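Local coordinates for esterase (Alcaligenes sp., PDB 1QLW), which probably hydrolyses carboxylic esters, as an esterase of the alpha/beta hydrolase fold, at residues A[5-9]-A[307-311]; A[82-88]-A[300-306]; A[250-254]-A[294-300]. All blocks are in the same frame, centred on the assembly; numbering follows the deposited sequence.

Interaction 1: residues A[5-9]-A[307-311]; sequences VPKTP and LQVAD
The puckered ring of P6 is wedged between two side chains of the helix: D311 OD2 lies to one side of the ring and L307 CB to the other, with CB 3.7 Å from P6 CG. The CG-CD side of the ring faces the helix backbone, where P6 CG is 3.6 Å from L307 O and P6 CD is 3.7 Å from Q308 N. Seen from the carboxylate, P6 CG stands well off the D311 plane, 3.1 Å from D311 OD2, and P6 CB is displaced to the same side. The other oxygen, D311 OD1, is held by the hydroxyl of Y91. The contact lays the N-terminal tail, just ahead of strand 13-23, across the opening turn of helix 306-319, the last helix of this alpha/beta hydrolase, and Y91 of helix 88-94 packs against P6, P9 and L307. L307 takes CG beside its own backbone N (chi1 -54°), which carries CD1 out to the tail, 3.9 Å from T8 OG1 and 4.2 Å from P9 CD. No hydrogen bond joins the two segments. At the chain start the poorly ordered V5 rests CG2 against the far end of the extended Q308 side chain.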
ATOM      1  N   VAL A   5     -27.048 -15.082   7.148  1.00 70.08           N
ATOM      2  CA  VAL A   5     -25.967 -14.379   7.833  1.00 70.43           C
ATOM      3  C   VAL A   5     -25.086 -15.369   8.580  1.00 67.68           C
ATOM      4  O   VAL A   5     -25.511 -16.011   9.539  1.00 68.01           O
ATOM      5  CB  VAL A   5     -26.507 -13.308   8.792  1.00 72.38           C
ATOM      6  CG1 VAL A   5     -25.381 -12.537   9.462  1.00 72.14           C
ATOM      7  CG2 VAL A   5     -27.445 -12.358   8.060  1.00 72.18           C
ATOM      8  N   PRO A   6     -23.849 -15.516   8.122  1.00 63.94           N
ATOM      9  CA  PRO A   6     -22.899 -16.427   8.721  1.00 60.55           C
ATOM     10  C   PRO A   6     -22.299 -15.878  10.004  1.00 54.38           C
ATOM     11  O   PRO A   6     -22.179 -14.663  10.173  1.00 52.91           O
ATOM     12  CB  PRO A   6     -21.818 -16.566   7.650  1.00 61.25           C
ATOM     13  CG  PRO A   6     -21.819 -15.235   6.979  1.00 63.13           C
ATOM     14  CD  PRO A   6     -23.255 -14.786   6.974  1.00 63.81           C
ATOM     15  N   LYS A   7     -21.933 -16.790  10.903  1.00 48.77           N
ATOM     16  CA  LYS A   7     -21.216 -16.340  12.102  1.00 42.71           C
ATOM     17  C   LYS A   7     -19.809 -15.967  11.625  1.00 39.27           C
ATOM     18  O   LYS A   7     -19.319 -16.556  10.660  1.00 38.33           O
ATOM     19  CB  LYS A   7     -21.155 -17.415  13.163  1.00 43.24           C
ATOM     20  N   THR A   8     -19.233 -14.946  12.235  1.00 34.31           N
ATOM     21  CA  THR A   8     -17.857 -14.579  11.874  1.00 31.58           C
ATOM     22  C   THR A   8     -16.919 -15.692  12.319  1.00 29.29           C
ATOM     23  O   THR A   8     -16.944 -16.106  13.484  1.00 29.52           O
ATOM     24  CB  THR A   8     -17.443 -13.280  12.588  1.00 32.34           C
ATOM     25  OG1 THR A   8     -18.401 -12.262  12.274  1.00 33.29           O
ATOM     26  CG2 THR A   8     -16.053 -12.858  12.139  1.00 32.51           C
ATOM     27  N   PRO A   9     -16.103 -16.199  11.409  1.00 28.02           N
ATOM     28  CA  PRO A   9     -15.193 -17.284  11.763  1.00 28.65           C
ATOM     29  C   PRO A   9     -14.267 -16.858  12.889  1.00 28.34           C
ATOM     30  O   PRO A   9     -13.719 -15.758  12.848  1.00 30.12           O
ATOM     31  CB  PRO A   9     -14.439 -17.581  10.487  1.00 29.63           C
ATOM     32  CG  PRO A   9     -15.169 -16.900   9.392  1.00 29.18           C
ATOM     33  CD  PRO A   9     -15.990 -15.799   9.992  1.00 28.62           C
ATOM     34  N   LEU A 307     -20.335 -10.244   5.375  1.00 14.05           N
ATOM     35  CA  LEU A 307     -20.077 -11.679   5.216  1.00 14.67           C
ATOM     36  C   LEU A 307     -21.277 -12.393   4.608  1.00 14.75           C
ATOM     37  O   LEU A 307     -21.099 -13.403   3.916  1.00 16.50           O
ATOM     38  CB  LEU A 307     -19.633 -12.314   6.531  1.00 17.07           C
ATOM     39  CG  LEU A 307     -18.436 -11.627   7.201  1.00 17.16           C
ATOM     40  CD1 LEU A 307     -17.950 -12.457   8.372  1.00 19.93           C
ATOM     41  CD2 LEU A 307     -17.295 -11.386   6.224  1.00 17.94           C
ATOM     42  N   GLN A 308     -22.494 -11.885   4.838  1.00 15.31           N
ATOM     43  CA  GLN A 308     -23.680 -12.396   4.166  1.00 16.12           C
ATOM     44  C   GLN A 308     -23.526 -12.176   2.652  1.00 15.87           C
ATOM     45  O   GLN A 308     -23.817 -13.054   1.832  1.00 16.89           O
ATOM     46  CB  GLN A 308     -24.922 -11.676   4.669  1.00 17.48           C
ATOM     47  CG  GLN A 308     -26.223 -12.134   4.040  1.00 19.39           C
ATOM     48  CD  GLN A 308     -27.441 -11.384   4.499  1.00 20.02           C
ATOM     49  OE1 GLN A 308     -28.536 -11.977   4.597  1.00 23.67           O
ATOM     50  NE2 GLN A 308     -27.324 -10.109   4.767  1.00 18.91           N
ATOM     51  N   VAL A 309     -23.082 -10.974   2.266  1.00 15.34           N
ATOM     52  CA  VAL A 309     -22.871 -10.660   0.850  1.00 15.34           C
ATOM     53  C   VAL A 309     -21.759 -11.532   0.294  1.00 14.99           C
ATOM     54  O   VAL A 309     -21.865 -12.106  -0.805  1.00 16.04           O
ATOM     55  CB  VAL A 309     -22.606  -9.168   0.648  1.00 15.49           C
ATOM     56  CG1 VAL A 309     -22.332  -8.881  -0.825  1.00 17.06           C
ATOM     57  CG2 VAL A 309     -23.761  -8.323   1.169  1.00 16.98           C
ATOM     58  N   ALA A 310     -20.667 -11.674   1.047  1.00 14.78           N
ATOM     59  CA  ALA A 310     -19.568 -12.526   0.593  1.00 15.49           C
ATOM     60  C   ALA A 310     -20.037 -13.959   0.348  1.00 15.67           C
ATOM     61  O   ALA A 310     -19.629 -14.585  -0.642  1.00 15.65           O
ATOM     62  CB  ALA A 310     -18.423 -12.525   1.593  1.00 15.67           C
ATOM     63  N   ASP A 311     -20.869 -14.508   1.237  1.00 15.78           N
ATOM     64  CA  ASP A 311     -21.347 -15.870   1.042  1.00 17.02           C
ATOM     65  C   ASP A 311     -22.131 -16.019  -0.244  1.00 16.26           C
ATOM     66  O   ASP A 311     -22.016 -17.036  -0.918  1.00 17.12           O
ATOM     67  CB  ASP A 311     -22.207 -16.316   2.224  1.00 19.43           C
ATOM     68  CG  ASP A 311     -21.387 -16.748   3.413  1.00 21.45           C
ATOM     69  OD1 ASP A 311     -20.149 -16.838   3.314  1.00 22.47           O
ATOM     70  OD2 ASP A 311     -21.999 -17.018   4.466  1.00 25.94           O
TER

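Interaction 2: residues A[82-88]-A[300-306]; sequences PDGRMGW and MMQDRNN
R85 turns the edge of its guanidinium to two backbone carbonyls: NH2 gives a bond to Q302 O at 2.9 Å and NH1 one to D303 O at 3.0 Å. Both donors sit above the carbonyl planes rather than on a lone pair. R304 CA covers one face of the guanidinium, while N306 OD1 meets its edge in a weak bond from NH1, the amide plane turned 78° from the guanidinium. N306 faces two ways, for its ND2 reaches M86 O at 3.1 Å in a nearly straight bond (166°), in both the carbonyl and the amide plane, and also binds M301 O. A chi1 of 69°, with CG between the backbone N and the carbonyl carbon, puts the amide there. W88 NE1 donates to N306 O at 2.8 Å from above the carbonyl plane, and M301 CB sits over the six-membered ring, 3.5 Å from its centroid, in a CH-pi contact. The buried Q302 OE1 finds no polar partner and lies against P82 CG, 3.3 Å off, whereas Q302 NE2 is bound by T77 O.

In the second shell, D83 fixes the rotation of the guanidinium: R85 NE forms a salt bridge to D83 OD2 at 2.8 Å, on the syn side of the carboxylate, and T81 OG1 holds D83 OD1. A water bridges M86 O to N306 OD1; another joins W88 N to M301 O. D303 O also accepts N306 N, closing a type I turn. G87 and N305 are N-cap residues, so the contact ties together two helix starts: 82-88 leads from strand 65-68 into helix 88-94, and 300-306 from strand 283-287 into helix 306-319. W88 packs on V309, A310 and I313 of the latter helix, and helix 165-171 covers P82 and Q302.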
ATOM      1  N   PRO A  82     -13.633  -0.438   8.138  1.00 12.35           N
ATOM      2  CA  PRO A  82     -13.385   0.791   8.904  1.00 13.23           C
ATOM      3  C   PRO A  82     -13.714   0.679  10.375  1.00 13.52           C
ATOM      4  O   PRO A  82     -13.058   1.316  11.212  1.00 15.05           O
ATOM      5  CB  PRO A  82     -14.252   1.831   8.187  1.00 14.26           C
ATOM      6  CG  PRO A  82     -14.256   1.361   6.762  1.00 13.36           C
ATOM      7  CD  PRO A  82     -14.312  -0.144   6.850  1.00 14.01           C
ATOM      8  N   ASP A  83     -14.716  -0.121  10.747  1.00 13.97           N
ATOM      9  CA  ASP A  83     -15.115  -0.338  12.122  1.00 14.66           C
ATOM     10  C   ASP A  83     -14.468  -1.550  12.770  1.00 15.41           C
ATOM     11  O   ASP A  83     -14.879  -1.945  13.869  1.00 18.48           O
ATOM     12  CB  ASP A  83     -16.631  -0.386  12.271  1.00 15.43           C
ATOM     13  CG  ASP A  83     -17.275  -1.538  11.534  1.00 15.29           C
ATOM     14  OD1 ASP A  83     -16.870  -1.846  10.393  1.00 14.83           O
ATOM     15  OD2 ASP A  83     -18.214  -2.135  12.106  1.00 18.53           O
ATOM     16  N   GLY A  84     -13.452  -2.129  12.150  1.00 13.54           N
ATOM     17  CA  GLY A  84     -12.628  -3.131  12.798  1.00 13.84           C
ATOM     18  C   GLY A  84     -13.007  -4.572  12.582  1.00 13.97           C
ATOM     19  O   GLY A  84     -12.441  -5.445  13.257  1.00 16.18           O
ATOM     20  N   ARG A  85     -13.921  -4.869  11.679  1.00 12.94           N
ATOM     21  CA  ARG A  85     -14.375  -6.226  11.453  1.00 13.11           C
ATOM     22  C   ARG A  85     -13.585  -6.885  10.322  1.00 12.86           C
ATOM     23  O   ARG A  85     -12.909  -6.265   9.511  1.00 12.98           O
ATOM     24  CB  ARG A  85     -15.871  -6.226  11.117  1.00 13.52           C
ATOM     25  CG  ARG A  85     -16.742  -5.834  12.301  1.00 14.10           C
ATOM     26  CD  ARG A  85     -18.214  -5.817  11.921  1.00 14.73           C
ATOM     27  NE  ARG A  85     -18.492  -4.685  11.031  1.00 15.18           N
ATOM     28  CZ  ARG A  85     -18.702  -4.781   9.726  1.00 15.23           C
ATOM     29  NH1 ARG A  85     -18.870  -5.935   9.099  1.00 16.81           N
ATOM     30  NH2 ARG A  85     -18.800  -3.643   9.044  1.00 16.00           N
ATOM     31  N   MET A  86     -13.747  -8.197  10.243  1.00 13.75           N
ATOM     32  CA  MET A  86     -13.141  -8.990   9.188  1.00 13.94           C
ATOM     33  C   MET A  86     -13.629  -8.502   7.819  1.00 14.09           C
ATOM     34  O   MET A  86     -14.824  -8.286   7.586  1.00 15.69           O
ATOM     35  CB  MET A  86     -13.568 -10.457   9.383  1.00 15.71           C
ATOM     36  CG  MET A  86     -12.818 -11.410   8.473  1.00 17.53           C
ATOM     37  SD  MET A  86     -13.331 -13.118   8.705  1.00 18.41           S
ATOM     38  CE  MET A  86     -12.788 -13.406  10.393  1.00 20.67           C
ATOM     39  N   GLY A  87     -12.676  -8.345   6.926  1.00 15.80           N
ATOM     40  CA  GLY A  87     -12.980  -7.956   5.552  1.00 17.71           C
ATOM     41  C   GLY A  87     -13.049  -9.196   4.659  1.00 16.37           C
ATOM     42  O   GLY A  87     -12.827 -10.338   5.060  1.00 18.19           O
ATOM     43  N   TRP A  88     -13.311  -8.918   3.378  1.00 15.32           N
ATOM     44  CA  TRP A  88     -13.430  -9.997   2.417  1.00 15.77           C
ATOM     45  C   TRP A  88     -12.107 -10.688   2.156  1.00 16.06           C
ATOM     46  O   TRP A  88     -12.110 -11.897   1.887  1.00 17.57           O
ATOM     47  CB  TRP A  88     -14.029  -9.524   1.102  1.00 15.46           C
ATOM     48  CG  TRP A  88     -15.503  -9.269   1.124  1.00 15.88           C
ATOM     49  CD1 TRP A  88     -16.367  -9.311   2.182  1.00 16.57           C
ATOM     50  CD2 TRP A  88     -16.292  -8.898  -0.007  1.00 15.43           C
ATOM     51  NE1 TRP A  88     -17.640  -8.993   1.783  1.00 17.47           N
ATOM     52  CE2 TRP A  88     -17.624  -8.755   0.426  1.00 16.23           C
ATOM     53  CE3 TRP A  88     -16.012  -8.696  -1.369  1.00 14.83           C
ATOM     54  CZ2 TRP A  88     -18.661  -8.384  -0.425  1.00 17.22           C
ATOM     55  CZ3 TRP A  88     -17.056  -8.328  -2.205  1.00 15.65           C
ATOM     56  CH2 TRP A  88     -18.365  -8.177  -1.730  1.00 16.53           C
ATOM     57  N   MET A 300     -20.219  -2.285  -0.076  1.00 12.98           N
ATOM     58  CA  MET A 300     -20.885  -3.443   0.534  1.00 13.28           C
ATOM     59  C   MET A 300     -19.903  -4.448   1.129  1.00 13.01           C
ATOM     60  O   MET A 300     -20.274  -5.211   2.023  1.00 13.88           O
ATOM     61  CB  MET A 300     -21.840  -4.099  -0.449  1.00 14.12           C
ATOM     62  CG  MET A 300     -21.128  -4.744  -1.626  1.00 14.43           C
ATOM     63  SD  MET A 300     -22.308  -5.515  -2.775  1.00 15.42           S
ATOM     64  CE  MET A 300     -23.069  -4.028  -3.453  1.00 18.23           C
ATOM     65  N   MET A 301     -18.658  -4.471   0.654  1.00 12.07           N
ATOM     66  CA  MET A 301     -17.621  -5.312   1.234  1.00 12.43           C
ATOM     67  C   MET A 301     -17.215  -4.854   2.630  1.00 12.20           C
ATOM     68  O   MET A 301     -16.567  -5.602   3.365  1.00 12.97           O
ATOM     69  CB  MET A 301     -16.397  -5.419   0.329  1.00 12.34           C
ATOM     70  CG  MET A 301     -15.538  -4.175   0.183  1.00 12.88           C
ATOM     71  SD  MET A 301     -16.316  -2.743  -0.603  1.00 13.51           S
ATOM     72  CE  MET A 301     -16.481  -3.397  -2.286  1.00 18.14           C
ATOM     73  N   GLN A 302     -17.611  -3.647   3.035  1.00 11.65           N
ATOM     74  CA  GLN A 302     -17.341  -3.085   4.345  1.00 12.24           C
ATOM     75  C   GLN A 302     -18.597  -2.977   5.223  1.00 12.19           C
ATOM     76  O   GLN A 302     -18.501  -2.594   6.396  1.00 13.47           O
ATOM     77  CB  GLN A 302     -16.735  -1.675   4.225  1.00 12.34           C
ATOM     78  CG  GLN A 302     -15.386  -1.695   3.513  1.00 12.15           C
ATOM     79  CD  GLN A 302     -14.786  -0.323   3.318  1.00 12.52           C
ATOM     80  OE1 GLN A 302     -15.374   0.692   3.679  1.00 14.53           O
ATOM     81  NE2 GLN A 302     -13.599  -0.328   2.717  1.00 12.93           N
ATOM     82  N   ASP A 303     -19.759  -3.269   4.656  1.00 12.31           N
ATOM     83  CA  ASP A 303     -21.029  -3.124   5.337  1.00 12.90           C
ATOM     84  C   ASP A 303     -21.152  -4.103   6.496  1.00 12.81           C
ATOM     85  O   ASP A 303     -20.405  -5.080   6.619  1.00 13.35           O
ATOM     86  CB  ASP A 303     -22.163  -3.286   4.321  1.00 13.03           C
ATOM     87  CG  ASP A 303     -22.496  -2.067   3.469  1.00 12.81           C
ATOM     88  OD1 ASP A 303     -21.973  -0.977   3.737  1.00 14.17           O
ATOM     89  OD2 ASP A 303     -23.302  -2.275   2.525  1.00 14.00           O
ATOM     90  N   ARG A 304     -22.137  -3.871   7.373  1.00 14.00           N
ATOM     91  CA  ARG A 304     -22.316  -4.697   8.559  1.00 15.00           C
ATOM     92  C   ARG A 304     -22.667  -6.139   8.215  1.00 15.39           C
ATOM     93  O   ARG A 304     -22.376  -7.046   8.993  1.00 18.49           O
ATOM     94  CB  ARG A 304     -23.345  -4.055   9.486  1.00 17.30           C
ATOM     95  CG  ARG A 304     -22.840  -2.775  10.135  1.00 20.88           C
ATOM     96  CD  ARG A 304     -23.863  -2.194  11.107  1.00 27.78           C
ATOM     97  NE  ARG A 304     -25.115  -1.824  10.479  1.00 32.67           N
ATOM     98  CZ  ARG A 304     -26.261  -2.484  10.440  1.00 35.57           C
ATOM     99  NH1 ARG A 304     -26.416  -3.654  11.046  1.00 36.66           N
ATOM    100  NH2 ARG A 304     -27.288  -1.937   9.803  1.00 36.70           N
ATOM    101  N   ASN A 305     -23.330  -6.366   7.090  1.00 14.61           N
ATOM    102  CA  ASN A 305     -23.666  -7.697   6.607  1.00 14.84           C
ATOM    103  C   ASN A 305     -22.695  -8.097   5.490  1.00 13.87           C
ATOM    104  O   ASN A 305     -23.039  -8.936   4.654  1.00 14.71           O
ATOM    105  CB  ASN A 305     -25.117  -7.757   6.118  1.00 15.40           C
ATOM    106  CG  ASN A 305     -25.294  -6.953   4.858  1.00 15.50           C
ATOM    107  OD1 ASN A 305     -24.548  -6.007   4.590  1.00 16.35           O
ATOM    108  ND2 ASN A 305     -26.274  -7.297   4.036  1.00 17.68           N
ATOM    109  N   ASN A 306     -21.439  -7.638   5.554  1.00 13.80           N
ATOM    110  CA  ASN A 306     -20.507  -7.956   4.480  1.00 13.53           C
ATOM    111  C   ASN A 306     -20.265  -9.438   4.328  1.00 13.62           C
ATOM    112  O   ASN A 306     -19.958  -9.853   3.193  1.00 14.70           O
ATOM    113  CB  ASN A 306     -19.206  -7.180   4.619  1.00 13.41           C
ATOM    114  CG  ASN A 306     -18.333  -7.563   5.788  1.00 13.43           C
ATOM    115  OD1 ASN A 306     -18.815  -8.033   6.817  1.00 14.45           O
ATOM    116  ND2 ASN A 306     -17.026  -7.334   5.634  1.00 14.31           N
TER
HETATM  117  O   HOH W   1     -19.938  -8.466  10.447  1.00 43.93           O
HETATM  118  O   HOH W   2     -17.167  -8.747   8.956  1.00 19.85           O
HETATM  119  O   HOH W   3     -13.954  -6.342   2.629  1.00 13.83           O

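Interaction 3: residues A[250-254]-A[294-300]; sequences VVFGD and HGNSHMM
With CG anti to its backbone N (chi1 -152°), D254 sends its carboxylate across to G295, where OD2 accepts from G295 N at 2.8 Å. M300 reaches the same strand end differently: CG lies between the backbone N and the carbonyl carbon (chi1 67°) and the chain bends at its last torsion, so that CE comes 3.6 Å from G253 N and SD lies 3.8 Å from V251 CG1, the two side chains passing at a slant.

The D254 bond is nearly straight (165°) and uses the anti lone pair of OD2, the one turned away from OD1. The backbone of D254 adds a second link, from D254 N to N296 O at 2.9 Å. D254 thus grips the loop at two points, G295 N with its side chain and N296 O with its main chain. H294 lies alongside, its CB 3.8 Å from D254 OD2, which approaches the edge of the imidazole. D254 O is held by R146 NE. The amide of N296 is used within the 294-306 run, where its ND2 binds D303 and N305.

Strand 248-252 runs in the parallel part of the mixed central sheet, between strands 223-229 and 283-287, and the loop 294-300 carries H298, as the histidine loop of alpha/beta hydrolases does. H298 ND1 is bonded to E230 OE1, and E230 OE2 also takes G253 N, so this strand end helps to place that glutamate; with S206 close to H298 NE2, the arrangement is consistent with a catalytic triad. In many relatives the triad acid follows the strand equivalent to 248-252. Here the carboxylate of D254, just past that strand, is instead committed to the loop backbone, which is consistent with E230, rather than D254, being the triad acid.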
ATOM      1  N   VAL A 250     -22.601  -9.752 -11.612  1.00 13.87           N
ATOM      2  CA  VAL A 250     -22.585  -8.316 -11.322  1.00 14.24           C
ATOM      3  C   VAL A 250     -23.477  -8.133 -10.101  1.00 14.14           C
ATOM      4  O   VAL A 250     -24.604  -8.624 -10.091  1.00 16.23           O
ATOM      5  CB  VAL A 250     -23.049  -7.480 -12.522  1.00 15.26           C
ATOM      6  CG1 VAL A 250     -23.187  -6.018 -12.142  1.00 16.97           C
ATOM      7  CG2 VAL A 250     -22.102  -7.681 -13.704  1.00 16.84           C
ATOM      8  N   VAL A 251     -23.001  -7.428  -9.074  1.00 14.08           N
ATOM      9  CA  VAL A 251     -23.720  -7.303  -7.815  1.00 14.30           C
ATOM     10  C   VAL A 251     -24.064  -5.844  -7.537  1.00 14.01           C
ATOM     11  O   VAL A 251     -23.191  -4.973  -7.601  1.00 15.27           O
ATOM     12  CB  VAL A 251     -22.879  -7.843  -6.635  1.00 14.83           C
ATOM     13  CG1 VAL A 251     -23.720  -7.854  -5.360  1.00 15.78           C
ATOM     14  CG2 VAL A 251     -22.336  -9.230  -6.924  1.00 16.88           C
ATOM     15  N   PHE A 252     -25.329  -5.586  -7.206  1.00 14.28           N
ATOM     16  CA  PHE A 252     -25.791  -4.261  -6.825  1.00 13.79           C
ATOM     17  C   PHE A 252     -26.491  -4.297  -5.470  1.00 13.75           C
ATOM     18  O   PHE A 252     -27.194  -5.255  -5.139  1.00 15.75           O
ATOM     19  CB  PHE A 252     -26.732  -3.611  -7.851  1.00 15.35           C
ATOM     20  CG  PHE A 252     -25.992  -2.964  -8.997  1.00 15.29           C
ATOM     21  CD1 PHE A 252     -25.544  -3.669 -10.094  1.00 14.98           C
ATOM     22  CD2 PHE A 252     -25.778  -1.589  -8.984  1.00 17.98           C
ATOM     23  CE1 PHE A 252     -24.870  -3.039 -11.130  1.00 15.29           C
ATOM     24  CE2 PHE A 252     -25.090  -0.959 -10.004  1.00 18.50           C
ATOM     25  CZ  PHE A 252     -24.638  -1.678 -11.094  1.00 16.78           C
ATOM     26  N   GLY A 253     -26.291  -3.227  -4.710  1.00 14.62           N
ATOM     27  CA  GLY A 253     -26.893  -3.033  -3.424  1.00 14.62           C
ATOM     28  C   GLY A 253     -28.231  -2.329  -3.436  1.00 14.57           C
ATOM     29  O   GLY A 253     -29.066  -2.524  -4.327  1.00 16.33           O
ATOM     30  N   ASP A 254     -28.450  -1.510  -2.414  1.00 14.79           N
ATOM     31  CA  ASP A 254     -29.730  -0.850  -2.200  1.00 15.06           C
ATOM     32  C   ASP A 254     -29.673   0.648  -2.306  1.00 15.01           C
ATOM     33  O   ASP A 254     -28.609   1.248  -2.525  1.00 15.19           O
ATOM     34  CB  ASP A 254     -30.296  -1.318  -0.855  1.00 16.54           C
ATOM     35  CG  ASP A 254     -31.801  -1.320  -0.726  1.00 17.86           C
ATOM     36  OD1 ASP A 254     -32.533  -0.897  -1.643  1.00 18.29           O
ATOM     37  OD2 ASP A 254     -32.258  -1.778   0.349  1.00 20.11           O
ATOM     38  N   HIS A 294     -31.312  -6.033   2.484  1.00 20.07           N
ATOM     39  CA  HIS A 294     -31.613  -4.624   2.334  1.00 20.79           C
ATOM     40  C   HIS A 294     -30.579  -3.702   2.966  1.00 18.95           C
ATOM     41  O   HIS A 294     -29.901  -4.079   3.923  1.00 20.97           O
ATOM     42  CB  HIS A 294     -32.971  -4.345   3.021  1.00 23.60           C
ATOM     43  CG  HIS A 294     -34.078  -5.180   2.455  1.00 26.82           C
ATOM     44  ND1 HIS A 294     -34.554  -6.355   2.972  1.00 29.75           N
ATOM     45  CD2 HIS A 294     -34.725  -5.016   1.280  1.00 27.65           C
ATOM     46  CE1 HIS A 294     -35.535  -6.823   2.209  1.00 29.84           C
ATOM     47  NE2 HIS A 294     -35.640  -6.044   1.148  1.00 29.70           N
ATOM     48  N   GLY A 295     -30.491  -2.496   2.423  1.00 18.58           N
ATOM     49  CA  GLY A 295     -29.677  -1.450   3.008  1.00 18.71           C
ATOM     50  C   GLY A 295     -28.227  -1.410   2.560  1.00 16.20           C
ATOM     51  O   GLY A 295     -27.499  -0.550   3.058  1.00 17.45           O
ATOM     52  N   ASN A 296     -27.760  -2.273   1.679  1.00 15.17           N
ATOM     53  CA  ASN A 296     -26.344  -2.244   1.333  1.00 14.14           C
ATOM     54  C   ASN A 296     -25.976  -0.971   0.586  1.00 14.29           C
ATOM     55  O   ASN A 296     -26.683  -0.504  -0.289  1.00 15.53           O
ATOM     56  CB  ASN A 296     -25.920  -3.474   0.538  1.00 14.93           C
ATOM     57  CG  ASN A 296     -25.749  -4.675   1.440  1.00 14.77           C
ATOM     58  OD1 ASN A 296     -26.634  -5.531   1.524  1.00 16.44           O
ATOM     59  ND2 ASN A 296     -24.600  -4.710   2.123  1.00 14.73           N
ATOM     60  N   SER A 297     -24.795  -0.476   0.977  1.00 13.72           N
ATOM     61  CA  SER A 297     -24.226   0.704   0.356  1.00 13.46           C
ATOM     62  C   SER A 297     -23.358   0.292  -0.827  1.00 12.95           C
ATOM     63  O   SER A 297     -23.160  -0.893  -1.127  1.00 14.46           O
ATOM     64  CB  SER A 297     -23.371   1.464   1.366  1.00 13.57           C
ATOM     65  OG  SER A 297     -22.128   0.813   1.618  1.00 13.49           O
ATOM     66  N   HIS A 298     -22.741   1.296  -1.457  1.00 12.93           N
ATOM     67  CA  HIS A 298     -21.758   0.984  -2.495  1.00 13.18           C
ATOM     68  C   HIS A 298     -20.537   0.255  -1.937  1.00 13.81           C
ATOM     69  O   HIS A 298     -19.877  -0.494  -2.649  1.00 15.12           O
ATOM     70  CB  HIS A 298     -21.308   2.302  -3.125  1.00 14.06           C
ATOM     71  CG  HIS A 298     -20.327   2.166  -4.228  1.00 14.85           C
ATOM     72  ND1 HIS A 298     -20.588   1.453  -5.384  1.00 15.79           N
ATOM     73  CD2 HIS A 298     -19.076   2.661  -4.377  1.00 18.20           C
ATOM     74  CE1 HIS A 298     -19.523   1.515  -6.170  1.00 17.55           C
ATOM     75  NE2 HIS A 298     -18.602   2.285  -5.598  1.00 19.32           N
ATOM     76  N   MET A 299     -20.230   0.496  -0.666  1.00 12.83           N
ATOM     77  CA  MET A 299     -19.107  -0.124   0.014  1.00 12.97           C
ATOM     78  C   MET A 299     -19.544  -1.419   0.686  1.00 12.75           C
ATOM     79  O   MET A 299     -19.229  -1.685   1.856  1.00 13.77           O
ATOM     80  CB  MET A 299     -18.499   0.854   1.017  1.00 13.38           C
ATOM     81  CG  MET A 299     -17.965   2.127   0.403  1.00 15.02           C
ATOM     82  SD  MET A 299     -16.661   1.922  -0.799  1.00 13.83           S
ATOM     83  CE  MET A 299     -15.388   1.138   0.179  1.00 15.23           C
ATOM     84  N   MET A 300     -20.219  -2.285  -0.076  1.00 12.98           N
ATOM     85  CA  MET A 300     -20.885  -3.443   0.534  1.00 13.28           C
ATOM     86  C   MET A 300     -19.903  -4.448   1.129  1.00 13.01           C
ATOM     87  O   MET A 300     -20.274  -5.211   2.023  1.00 13.88           O
ATOM     88  CB  MET A 300     -21.840  -4.099  -0.449  1.00 14.12           C
ATOM     89  CG  MET A 300     -21.128  -4.744  -1.626  1.00 14.43           C
ATOM     90  SD  MET A 300     -22.308  -5.515  -2.775  1.00 15.42           S
ATOM     91  CE  MET A 300     -23.069  -4.028  -3.453  1.00 18.23           C
TER

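The three contacts lie on the same side of the chain's centre and are nested along the sequence: interaction 1 closes the widest loop, interaction 2 lies inside it, and interaction 3 inside that. The centres of interactions 1 and 2 are about 10 Å apart. Those of interactions 2 and 3 are about 12 Å apart, and those of interactions 1 and 3 about 15 Å. All use the C-terminal run 294-311, which leads from the loop after strand 283-287 into helix 306-319. M300 belongs to both interactions 2 and 3, and V309 packs on W88, N296 and M300. The run is thus pinned in turn to the C-terminal end of strand 248-252, the start of helix 88-94 and the N-terminal tail, which probably steadies the histidine loop.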